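Long-range contact in extracellular invertase (Aspergillus kawachii, PDB 5XH8), which probably hydrolyses sucrose and related fructosides as a family 32 beta-fructofuranosidase, and has high transfructosylation activity: residues Val118-Thr130 with Glu273-Ser285. Numbering follows the deposited sequence.
Sequences VSYLPIHWSIPYT and EGSDLPVVPQLTS
His-124 and Trp-125 both donate to Thr-284 where two loops of the family 32 beta-propeller meet, one joining strands 112-118 and 134-140, the other joining 265-274 and 286-298. Thr-284 OG1 accepts from His-124 NE2 at 2.9 Å and from Trp-125 NE1 at 3.0 Å; the indole bond is the straighter, at 155°, and lies near its ring plane, whereas the imidazole bond is tilted. The hydroxyl spends its own proton on Glu-273 OE1, 2.6 Å from Thr-284 OG1, so this buried oxygen has three partners. Glu-273 OE2 is satisfied separately, by Asn-246 and by a water 2.6 Å away that also accepts from Trp-125 N. With its CG anti to the backbone N (chi1 -161°), His-124 lays one imidazole face beneath Gln-282 CA, a CH-pi contact 26° off the ring normal, while Trp-125 CD1 packs on the opposite face. Both imidazole nitrogens are engaged, NE2 by Thr-284 and His-124 ND1 by a hydrogen bond to Ser-126 OG at 2.7 Å. At the far end of the indole, Trp-125 CH2 meets Val-279 CG1 at 3.5 Å. Ser-126 OG also accepts from Gln-282 N, inside the type II turn from Val-280 to Leu-283, at 2.8 Å.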
loop_
_atom_site.group_PDB
_atom_site.type_symbol
_atom_site.label_atom_id
_atom_site.label_comp_id
_atom_site.label_asym_id
_atom_site.label_seq_id
_atom_site.Cartn_x
_atom_site.Cartn_y
_atom_site.Cartn_z
ATOM N N VAL A 118 -8.266 2.982 5.491
ATOM C CA VAL A 118 -8.481 1.602 5.921
ATOM C C VAL A 118 -8.970 0.699 4.758
ATOM O O VAL A 118 -9.948 1.011 4.048
ATOM C CB VAL A 118 -9.444 1.539 7.105
ATOM C CG1 VAL A 118 -9.766 0.099 7.517
ATOM C CG2 VAL A 118 -8.885 2.319 8.294
ATOM N N SER A 119 -8.253 -0.409 4.563
ATOM C CA SER A 119 -8.537 -1.384 3.502
ATOM C C SER A 119 -9.003 -2.771 3.975
ATOM O O SER A 119 -9.489 -3.564 3.154
ATOM C CB SER A 119 -7.307 -1.548 2.632
ATOM O OG SER A 119 -6.936 -0.325 2.043
ATOM N N TYR A 120 -8.853 -3.071 5.266
ATOM C CA TYR A 120 -9.204 -4.388 5.838
ATOM C C TYR A 120 -9.678 -4.223 7.269
ATOM O O TYR A 120 -9.080 -3.463 8.037
ATOM C CB TYR A 120 -8.008 -5.365 5.848
ATOM C CG TYR A 120 -7.541 -5.692 4.466
ATOM C CD1 TYR A 120 -8.174 -6.681 3.702
ATOM C CD2 TYR A 120 -6.496 -4.978 3.887
ATOM C CE1 TYR A 120 -7.777 -6.931 2.396
ATOM C CE2 TYR A 120 -6.107 -5.209 2.569
ATOM C CZ TYR A 120 -6.741 -6.179 1.831
ATOM O OH TYR A 120 -6.335 -6.414 0.541
ATOM N N LEU A 121 -10.737 -4.952 7.602
ATOM C CA LEU A 121 -11.290 -5.034 8.951
ATOM C C LEU A 121 -11.499 -6.543 9.261
ATOM O O LEU A 121 -11.625 -7.331 8.341
ATOM C CB LEU A 121 -12.623 -4.288 9.015
ATOM C CG LEU A 121 -12.593 -2.761 9.023
ATOM C CD1 LEU A 121 -14.019 -2.210 8.982
ATOM C CD2 LEU A 121 -11.884 -2.230 10.266
ATOM N N PRO A 122 -11.501 -6.962 10.527
ATOM C CA PRO A 122 -11.401 -6.087 11.720
ATOM C C PRO A 122 -9.976 -5.688 12.068
ATOM O O PRO A 122 -9.032 -6.308 11.618
ATOM C CB PRO A 122 -11.966 -6.977 12.838
ATOM C CG PRO A 122 -11.614 -8.357 12.415
ATOM C CD PRO A 122 -11.743 -8.372 10.895
ATOM N N ILE A 123 -9.840 -4.667 12.905
ATOM C CA ILE A 123 -8.553 -4.226 13.399
ATOM C C ILE A 123 -8.718 -4.081 14.906
ATOM O O ILE A 123 -9.601 -3.339 15.372
ATOM C CB ILE A 123 -8.163 -2.843 12.797
ATOM C CG1 ILE A 123 -8.121 -2.882 11.252
ATOM C CG2 ILE A 123 -6.850 -2.345 13.383
ATOM C CD1 ILE A 123 -8.213 -1.499 10.644
ATOM N N HIS A 124 -7.878 -4.780 15.666
ATOM C CA HIS A 124 -7.878 -4.635 17.129
ATOM C C HIS A 124 -6.566 -5.122 17.736
ATOM O O HIS A 124 -5.974 -6.065 17.251
ATOM C CB HIS A 124 -9.070 -5.364 17.764
ATOM C CG HIS A 124 -9.391 -4.896 19.144
ATOM N ND1 HIS A 124 -9.050 -5.615 20.269
ATOM C CD2 HIS A 124 -9.989 -3.765 19.586
ATOM C CE1 HIS A 124 -9.450 -4.964 21.345
ATOM N NE2 HIS A 124 -10.018 -3.835 20.961
ATOM N N TRP A 125 -6.130 -4.465 18.799
ATOM C CA TRP A 125 -4.887 -4.810 19.473
ATOM C C TRP A 125 -4.825 -6.271 19.953
ATOM O O TRP A 125 -3.748 -6.849 19.993
ATOM C CB TRP A 125 -4.594 -3.844 20.647
ATOM C CG TRP A 125 -5.597 -3.887 21.757
ATOM C CD1 TRP A 125 -6.642 -3.032 21.942
ATOM C CD2 TRP A 125 -5.640 -4.806 22.845
ATOM N NE1 TRP A 125 -7.349 -3.370 23.058
ATOM C CE2 TRP A 125 -6.762 -4.459 23.638
ATOM C CE3 TRP A 125 -4.862 -5.911 23.220
ATOM C CZ2 TRP A 125 -7.124 -5.177 24.787
ATOM C CZ3 TRP A 125 -5.222 -6.624 24.372
ATOM C CH2 TRP A 125 -6.350 -6.255 25.129
ATOM N N SER A 126 -5.984 -6.832 20.297
ATOM C CA SER A 126 -6.097 -8.173 20.862
ATOM C C SER A 126 -6.048 -9.315 19.861
ATOM O O SER A 126 -6.030 -10.449 20.283
ATOM C CB SER A 126 -7.402 -8.302 21.649
ATOM O OG SER A 126 -8.541 -8.249 20.808
ATOM N N ILE A 127 -6.083 -9.021 18.559
ATOM C CA ILE A 127 -6.103 -10.074 17.522
ATOM C C ILE A 127 -4.935 -9.904 16.577
ATOM O O ILE A 127 -4.292 -8.840 16.578
ATOM C CB ILE A 127 -7.426 -10.084 16.734
ATOM C CG1 ILE A 127 -7.671 -8.735 16.009
ATOM C CG2 ILE A 127 -8.571 -10.463 17.654
ATOM C CD1 ILE A 127 -8.856 -8.752 15.055
ATOM N N PRO A 128 -4.644 -10.934 15.755
ATOM C CA PRO A 128 -3.541 -10.728 14.805
ATOM C C PRO A 128 -3.828 -9.572 13.838
ATOM O O PRO A 128 -4.984 -9.343 13.460
ATOM C CB PRO A 128 -3.435 -12.083 14.073
ATOM C CG PRO A 128 -3.999 -13.081 15.072
ATOM C CD PRO A 128 -5.106 -12.339 15.778
ATOM N N TYR A 129 -2.782 -8.834 13.487
ATOM C CA TYR A 129 -2.928 -7.690 12.609
ATOM C C TYR A 129 -2.937 -8.116 11.131
ATOM O O TYR A 129 -2.074 -8.886 10.696
ATOM C CB TYR A 129 -1.772 -6.739 12.873
ATOM C CG TYR A 129 -1.948 -5.376 12.295
ATOM C CD1 TYR A 129 -2.687 -4.407 12.970
ATOM C CD2 TYR A 129 -1.420 -5.061 11.050
ATOM C CE1 TYR A 129 -2.857 -3.137 12.440
ATOM C CE2 TYR A 129 -1.580 -3.800 10.510
ATOM C CZ TYR A 129 -2.297 -2.838 11.202
ATOM O OH TYR A 129 -2.429 -1.570 10.668
ATOM N N THR A 130 -3.893 -7.619 10.353
ATOM C CA THR A 130 -3.893 -7.864 8.901
ATOM C C THR A 130 -2.982 -6.853 8.223
ATOM O O THR A 130 -3.192 -5.664 8.336
ATOM C CB THR A 130 -5.293 -7.743 8.336
ATOM O OG1 THR A 130 -6.087 -8.710 8.981
ATOM C CG2 THR A 130 -5.341 -7.993 6.816
ATOM N N GLU A 273 -5.900 1.729 25.512
ATOM C CA GLU A 273 -6.860 0.643 25.430
ATOM C C GLU A 273 -6.487 -0.429 26.457
ATOM O O GLU A 273 -5.473 -1.123 26.302
ATOM C CB GLU A 273 -6.889 0.036 24.026
ATOM C CG GLU A 273 -7.295 1.012 22.933
ATOM C CD GLU A 273 -7.706 0.289 21.666
ATOM O OE1 GLU A 273 -8.797 -0.336 21.674
ATOM O OE2 GLU A 273 -6.912 0.307 20.702
ATOM N N GLY A 274 -7.321 -0.538 27.493
ATOM C CA GLY A 274 -7.126 -1.471 28.597
ATOM C C GLY A 274 -8.049 -2.668 28.592
ATOM O O GLY A 274 -9.040 -2.743 27.836
ATOM N N SER A 275 -7.704 -3.613 29.458
ATOM C CA SER A 275 -8.396 -4.885 29.550
ATOM C C SER A 275 -8.137 -5.488 30.915
ATOM O O SER A 275 -7.073 -5.270 31.469
ATOM C CB SER A 275 -7.834 -5.831 28.502
ATOM O OG SER A 275 -8.577 -7.035 28.427
ATOM N N ASP A 276 -9.095 -6.250 31.434
ATOM C CA ASP A 276 -8.804 -7.255 32.472
ATOM C C ASP A 276 -8.135 -8.443 31.826
ATOM O O ASP A 276 -8.205 -8.612 30.610
ATOM C CB ASP A 276 -10.073 -7.743 33.134
ATOM C CG ASP A 276 -10.847 -6.631 33.737
ATOM O OD1 ASP A 276 -10.259 -5.892 34.568
ATOM O OD2 ASP A 276 -12.024 -6.479 33.348
ATOM N N LEU A 277 -7.473 -9.255 32.644
ATOM C CA LEU A 277 -6.937 -10.541 32.198
ATOM C C LEU A 277 -7.924 -11.641 32.620
ATOM O O LEU A 277 -8.542 -11.514 33.676
ATOM C CB LEU A 277 -5.554 -10.784 32.798
ATOM C CG LEU A 277 -4.483 -9.765 32.399
ATOM C CD1 LEU A 277 -3.178 -10.070 33.118
ATOM C CD2 LEU A 277 -4.273 -9.734 30.890
ATOM N N PRO A 278 -8.146 -12.675 31.805
ATOM C CA PRO A 278 -7.644 -12.775 30.448
ATOM C C PRO A 278 -8.330 -11.770 29.509
ATOM O O PRO A 278 -9.441 -11.304 29.781
ATOM C CB PRO A 278 -8.075 -14.176 30.054
ATOM C CG PRO A 278 -9.447 -14.265 30.669
ATOM C CD PRO A 278 -9.386 -13.468 31.956
ATOM N N VAL A 279 -7.661 -11.486 28.403
ATOM C CA VAL A 279 -8.174 -10.569 27.389
ATOM C C VAL A 279 -9.382 -11.194 26.711
ATOM O O VAL A 279 -9.366 -12.373 26.394
ATOM C CB VAL A 279 -7.097 -10.284 26.336
ATOM C CG1 VAL A 279 -7.676 -9.485 25.163
ATOM C CG2 VAL A 279 -5.916 -9.568 26.991
ATOM N N VAL A 280 -10.426 -10.405 26.494
ATOM C CA VAL A 280 -11.579 -10.851 25.706
ATOM C C VAL A 280 -11.386 -10.414 24.238
ATOM O O VAL A 280 -11.181 -9.223 23.987
ATOM C CB VAL A 280 -12.891 -10.293 26.276
ATOM C CG1 VAL A 280 -14.084 -10.735 25.437
ATOM C CG2 VAL A 280 -13.046 -10.729 27.736
ATOM N N PRO A 281 -11.442 -11.365 23.274
ATOM C CA PRO A 281 -11.097 -11.007 21.903
ATOM C C PRO A 281 -11.937 -9.846 21.379
ATOM O O PRO A 281 -13.164 -9.848 21.536
ATOM C CB PRO A 281 -11.375 -12.296 21.113
ATOM C CG PRO A 281 -11.174 -13.392 22.110
ATOM C CD PRO A 281 -11.672 -12.825 23.410
ATOM N N GLN A 282 -11.245 -8.863 20.799
ATOM C CA GLN A 282 -11.832 -7.654 20.225
ATOM C C GLN A 282 -12.534 -6.719 21.202
ATOM O O GLN A 282 -13.295 -5.866 20.768
ATOM C CB GLN A 282 -12.756 -7.979 19.034
ATOM C CG GLN A 282 -11.998 -8.613 17.891
ATOM C CD GLN A 282 -12.829 -8.740 16.624
ATOM O OE1 GLN A 282 -13.284 -7.761 16.072
ATOM N NE2 GLN A 282 -12.997 -9.939 16.159
ATOM N N LEU A 283 -12.246 -6.836 22.496
ATOM C CA LEU A 283 -12.858 -5.957 23.489
ATOM C C LEU A 283 -11.822 -5.142 24.196
ATOM O O LEU A 283 -10.880 -5.691 24.782
ATOM C CB LEU A 283 -13.641 -6.740 24.551
ATOM C CG LEU A 283 -14.342 -5.887 25.639
ATOM C CD1 LEU A 283 -15.436 -5.040 25.007
ATOM C CD2 LEU A 283 -14.927 -6.749 26.754
ATOM N N THR A 284 -12.012 -3.824 24.140
ATOM C CA THR A 284 -11.315 -2.893 25.001
ATOM C C THR A 284 -12.265 -2.532 26.130
ATOM O O THR A 284 -13.308 -1.937 25.872
ATOM C CB THR A 284 -10.903 -1.627 24.238
ATOM O OG1 THR A 284 -9.963 -1.999 23.228
ATOM C CG2 THR A 284 -10.268 -0.619 25.198
ATOM N N SER A 285 -11.921 -2.904 27.369
ATOM C CA SER A 285 -12.866 -2.724 28.491
ATOM C C SER A 285 -12.651 -1.400 29.171
ATOM O O SER A 285 -13.587 -0.873 29.744
ATOM C CB SER A 285 -12.773 -3.871 29.512
ATOM O OG SER A 285 -11.432 -3.997 29.934
HETATM O O HOH W 1 -12.407 -5.154 16.161
HETATM O O HOH W 2 -7.233 -1.525 18.957
#